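FMN-binding protein (Syntrophomonas wolfei subsp. wolfei, PDB 3IN6) binds flavin mononucleotide in a site completed by the second subunit of its dimer, as a flavoprotein whose reaction is not established. Local coordinates at residues C62-A67 against L129-V134. Sequence-based numbering, arbitrary orientation.
Sequences CARFGA and LKNCLV. With FMN (flavin mononucleotide), chain C.
Arg64 O takes two backbone N-H groups from the facing segment: Lys130 N at 2.9 Å, almost in line with the carbonyl, and Asn131 N at 3.2 Å, at a lone pair in its plane. Two residues thus stand opposite one, a classic beta bulge at the start of strand 131-141. Arg64 N returns a bond to Asn131 O, and beyond the bulge the antiparallel pairing with strand 59-64 continues with a bond in each direction between Cys62 and Leu133. Within the bulge the CB of Lys130 points toward the 62-67 segment. A bend at chi3 (-64°) brings CE over the guanidinium, 3.3 Å from Arg64 CZ; NZ, carried on by an extended chi4, lies over the same face toward the rim. Arg64 NH2 and Lys130 NZ, like charges, lie 3.0 Å apart; Asp68, salt-bridged to Arg64 NH2 and more weakly paired with Lys130, probably offsets the repulsion. Arg64 NE donates to Gly66 O at 2.8 Å, which ties the guanidinium back to its own turn. Asn131 runs alongside Arg64 and offers OD1 at the guanidinium edge to NH1, although the position of OD1 is less certain; its ND2 is held by Asp105. On the sheet face that carries Ala63, CD1 of Leu129, from the loop before the strand, packs tightly on Ala63 CB (3.3 Å), both against Ile115 of helix 110-120. The bulge sits where strand 59-64 gives way to the FMN-binding loop leading into helix 68-77. Strand end and loop grip the flavin: Ala63 O accepts a hydrogen bond from N3-H, Phe65 N and Gly66 N both donate to O2, and Ala67 N meets ribityl O3' almost straight (179°). Phe65 lays one ring face against the pyrimidine side of the isoalloxazine, CZ 3.4 Å from C4A.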
ATOM      1  N   CYS A  62     -15.297   6.369   3.843  1.00 25.68           N
ATOM      2  CA  CYS A  62     -14.119   7.147   3.620  1.00 26.48           C
ATOM      3  C   CYS A  62     -14.473   8.464   2.935  1.00 26.82           C
ATOM      4  O   CYS A  62     -15.309   8.489   2.008  1.00 25.51           O
ATOM      5  CB  CYS A  62     -13.276   6.243   2.724  1.00 27.97           C
ATOM      6  SG  CYS A  62     -12.014   6.946   1.782  1.00 35.46           S
ATOM      7  N   ALA A  63     -13.856   9.548   3.402  1.00 26.43           N
ATOM      8  CA  ALA A  63     -14.061  10.861   2.813  1.00 29.11           C
ATOM      9  C   ALA A  63     -13.187  10.984   1.578  1.00 30.22           C
ATOM     10  O   ALA A  63     -11.987  10.730   1.642  1.00 32.30           O
ATOM     11  CB  ALA A  63     -13.695  11.948   3.795  1.00 27.96           C
ATOM     12  N   ARG A  64     -13.775  11.353   0.452  1.00 30.24           N
ATOM     13  CA  ARG A  64     -12.978  11.583  -0.732  1.00 31.66           C
ATOM     14  C   ARG A  64     -12.919  13.090  -1.026  1.00 32.43           C
ATOM     15  O   ARG A  64     -13.919  13.710  -1.427  1.00 31.08           O
ATOM     16  CB  ARG A  64     -13.503  10.778  -1.911  1.00 32.86           C
ATOM     17  CG  ARG A  64     -12.567  10.791  -3.112  1.00 35.89           C
ATOM     18  CD  ARG A  64     -12.986  11.857  -4.070  1.00 38.96           C
ATOM     19  NE  ARG A  64     -11.972  12.238  -5.047  1.00 37.92           N
ATOM     20  CZ  ARG A  64     -12.262  12.814  -6.208  1.00 34.27           C
ATOM     21  NH1 ARG A  64     -13.525  13.039  -6.542  1.00 35.31           N
ATOM     22  NH2 ARG A  64     -11.294  13.146  -7.049  1.00 41.13           N
ATOM     23  N   PHE A  65     -11.746  13.672  -0.766  1.00 32.36           N
ATOM     24  CA  PHE A  65     -11.490  15.088  -1.021  1.00 32.09           C
ATOM     25  C   PHE A  65     -10.307  15.303  -1.981  1.00 33.04           C
ATOM     26  O   PHE A  65     -10.302  16.280  -2.725  1.00 33.17           O
ATOM     27  CB  PHE A  65     -11.344  15.887   0.281  1.00 32.63           C
ATOM     28  CG  PHE A  65     -10.273  15.388   1.214  1.00 35.03           C
ATOM     29  CD1 PHE A  65     -10.554  14.397   2.156  1.00 38.96           C
ATOM     30  CD2 PHE A  65      -8.995  15.951   1.199  1.00 38.61           C
ATOM     31  CE1 PHE A  65      -9.562  13.953   3.047  1.00 35.04           C
ATOM     32  CE2 PHE A  65      -7.996  15.511   2.083  1.00 37.02           C
ATOM     33  CZ  PHE A  65      -8.282  14.511   3.004  1.00 37.10           C
ATOM     34  N   GLY A  66      -9.312  14.410  -1.959  1.00 32.70           N
ATOM     35  CA  GLY A  66      -8.199  14.446  -2.910  1.00 31.10           C
ATOM     36  C   GLY A  66      -8.277  13.127  -3.649  1.00 31.76           C
ATOM     37  O   GLY A  66      -9.315  12.806  -4.262  1.00 33.87           O
ATOM     38  N   ALA A  67      -7.182  12.370  -3.619  1.00 29.11           N
ATOM     39  CA  ALA A  67      -7.172  11.006  -4.121  1.00 26.23           C
ATOM     40  C   ALA A  67      -7.859  10.789  -5.471  1.00 23.85           C
ATOM     41  O   ALA A  67      -8.678   9.887  -5.598  1.00 23.41           O
ATOM     42  CB  ALA A  67      -7.813  10.104  -3.048  1.00 26.18           C
ATOM     43  N   LEU A 129     -15.626  17.962   0.800  1.00 37.87           N
ATOM     44  CA  LEU A 129     -15.981  16.558   0.679  1.00 36.66           C
ATOM     45  C   LEU A 129     -16.677  16.338  -0.668  1.00 36.31           C
ATOM     46  O   LEU A 129     -17.846  16.713  -0.853  1.00 36.80           O
ATOM     47  CB  LEU A 129     -16.908  16.171   1.835  1.00 36.99           C
ATOM     48  CG  LEU A 129     -17.248  14.704   2.055  1.00 33.92           C
ATOM     49  CD1 LEU A 129     -15.999  13.949   2.454  1.00 33.22           C
ATOM     50  CD2 LEU A 129     -18.307  14.576   3.135  1.00 27.27           C
ATOM     51  N   LYS A 130     -15.948  15.744  -1.614  1.00 35.97           N
ATOM     52  CA  LYS A 130     -16.483  15.476  -2.964  1.00 35.96           C
ATOM     53  C   LYS A 130     -17.337  14.200  -3.033  1.00 36.17           C
ATOM     54  O   LYS A 130     -18.291  14.110  -3.817  1.00 35.99           O
ATOM     55  CB  LYS A 130     -15.338  15.412  -3.985  1.00 34.85           C
ATOM     56  CG  LYS A 130     -14.611  16.750  -4.167  1.00 37.98           C
ATOM     57  CD  LYS A 130     -13.483  16.688  -5.196  1.00 43.74           C
ATOM     58  CE  LYS A 130     -12.384  15.745  -4.746  1.00 46.37           C
ATOM     59  NZ  LYS A 130     -11.158  15.786  -5.613  1.00 50.53           N
ATOM     60  N   ASN A 131     -16.979  13.205  -2.228  1.00 35.71           N
ATOM     61  CA  ASN A 131     -17.711  11.955  -2.196  1.00 35.50           C
ATOM     62  C   ASN A 131     -17.564  11.277  -0.846  1.00 34.65           C
ATOM     63  O   ASN A 131     -16.550  11.440  -0.151  1.00 36.02           O
ATOM     64  CB  ASN A 131     -17.161  10.914  -3.210  1.00 35.49           C
ATOM     65  CG  ASN A 131     -16.813  11.492  -4.580  1.00 37.81           C
ATOM     66  OD1 ASN A 131     -15.761  12.104  -4.754  1.00 31.83           O
ATOM     67  ND2 ASN A 131     -17.657  11.218  -5.575  1.00 33.30           N
ATOM     68  N   CYS A 132     -18.581  10.506  -0.487  1.00 31.11           N
ATOM     69  CA  CYS A 132     -18.462   9.595   0.621  1.00 28.90           C
ATOM     70  C   CYS A 132     -18.371   8.240  -0.088  1.00 27.07           C
ATOM     71  O   CYS A 132     -19.277   7.871  -0.840  1.00 26.24           O
ATOM     72  CB  CYS A 132     -19.661   9.637   1.553  1.00 28.00           C
ATOM     73  SG  CYS A 132     -19.475   8.372   2.818  1.00 32.66           S
ATOM     74  N   LEU A 133     -17.254   7.543   0.084  1.00 24.09           N
ATOM     75  CA  LEU A 133     -17.091   6.247  -0.529  1.00 24.11           C
ATOM     76  C   LEU A 133     -17.503   5.197   0.487  1.00 24.28           C
ATOM     77  O   LEU A 133     -17.047   5.223   1.630  1.00 24.83           O
ATOM     78  CB  LEU A 133     -15.646   6.017  -0.988  1.00 23.51           C
ATOM     79  CG  LEU A 133     -15.102   7.019  -2.003  1.00 23.64           C
ATOM     80  CD1 LEU A 133     -13.661   6.675  -2.298  1.00 26.67           C
ATOM     81  CD2 LEU A 133     -15.959   7.056  -3.278  1.00 24.08           C
ATOM     82  N   VAL A 134     -18.374   4.280   0.074  1.00 23.37           N
ATOM     83  CA  VAL A 134     -18.837   3.240   0.973  1.00 21.98           C
ATOM     84  C   VAL A 134     -18.253   1.930   0.507  1.00 21.12           C
ATOM     85  O   VAL A 134     -18.485   1.528  -0.639  1.00 20.96           O
ATOM     86  CB  VAL A 134     -20.381   3.167   1.007  1.00 23.06           C
ATOM     87  CG1 VAL A 134     -20.837   2.164   2.059  1.00 18.76           C
ATOM     88  CG2 VAL A 134     -20.977   4.572   1.280  1.00 19.26           C
TER
HETATM   89  N1  FMN C 148      -7.245  12.087   0.612  1.00 49.24           N
HETATM   90  C2  FMN C 148      -8.559  11.653   0.624  1.00 50.09           C
HETATM   91  O2  FMN C 148      -9.270  11.799  -0.375  1.00 41.44           O
HETATM   92  N3  FMN C 148      -9.074  11.051   1.767  1.00 52.35           N
HETATM   93  C4  FMN C 148      -8.290  10.889   2.900  1.00 51.85           C
HETATM   94  O4  FMN C 148      -8.788  10.352   3.905  1.00 54.12           O
HETATM   95  C4A FMN C 148      -6.963  11.347   2.890  1.00 52.57           C
HETATM   96  N5  FMN C 148      -6.148  11.212   4.009  1.00 56.26           N
HETATM   97  C5A FMN C 148      -4.830  11.653   4.005  1.00 54.61           C
HETATM   98  C6  FMN C 148      -4.038  11.486   5.151  1.00 55.39           C
HETATM   99  C7  FMN C 148      -2.715  11.933   5.159  1.00 56.89           C
HETATM  100  C7M FMN C 148      -1.891  11.746   6.398  1.00 60.38           C
HETATM  101  C8  FMN C 148      -2.166  12.536   4.019  1.00 57.56           C
HETATM  102  C8M FMN C 148      -0.736  13.011   4.003  1.00 46.50           C
HETATM  103  C9  FMN C 148      -2.955  12.693   2.871  1.00 57.87           C
HETATM  104  C9A FMN C 148      -4.300  12.257   2.856  1.00 56.80           C
HETATM  105  N10 FMN C 148      -5.114  12.394   1.721  1.00 54.62           N
HETATM  106  C10 FMN C 148      -6.439  11.950   1.739  1.00 52.25           C
HETATM  107  C1' FMN C 148      -4.591  13.053   0.464  1.00 55.33           C
HETATM  108  C2' FMN C 148      -4.159  12.050  -0.605  1.00 52.93           C
HETATM  109  O2' FMN C 148      -3.223  11.134  -0.079  1.00 44.21           O
HETATM  110  C3' FMN C 148      -3.586  12.819  -1.802  1.00 54.58           C
HETATM  111  O3' FMN C 148      -4.650  13.482  -2.457  1.00 52.12           O
HETATM  112  C4' FMN C 148      -2.821  11.939  -2.798  1.00 52.30           C
HETATM  113  O4' FMN C 148      -2.116  12.753  -3.709  1.00 54.94           O
HETATM  114  C5' FMN C 148      -3.740  11.029  -3.595  1.00 49.68           C
HETATM  115  O5' FMN C 148      -2.966  10.202  -4.429  1.00 46.14           O
HETATM  116  P   FMN C 148      -3.531   9.628  -5.833  1.00 39.40           P
HETATM  117  O1P FMN C 148      -3.654  10.723  -6.857  1.00 47.01           O
HETATM  118  O2P FMN C 148      -4.894   8.973  -5.678  1.00 35.86           O
HETATM  119  O3P FMN C 148      -2.468   8.680  -6.277  1.00 32.65           O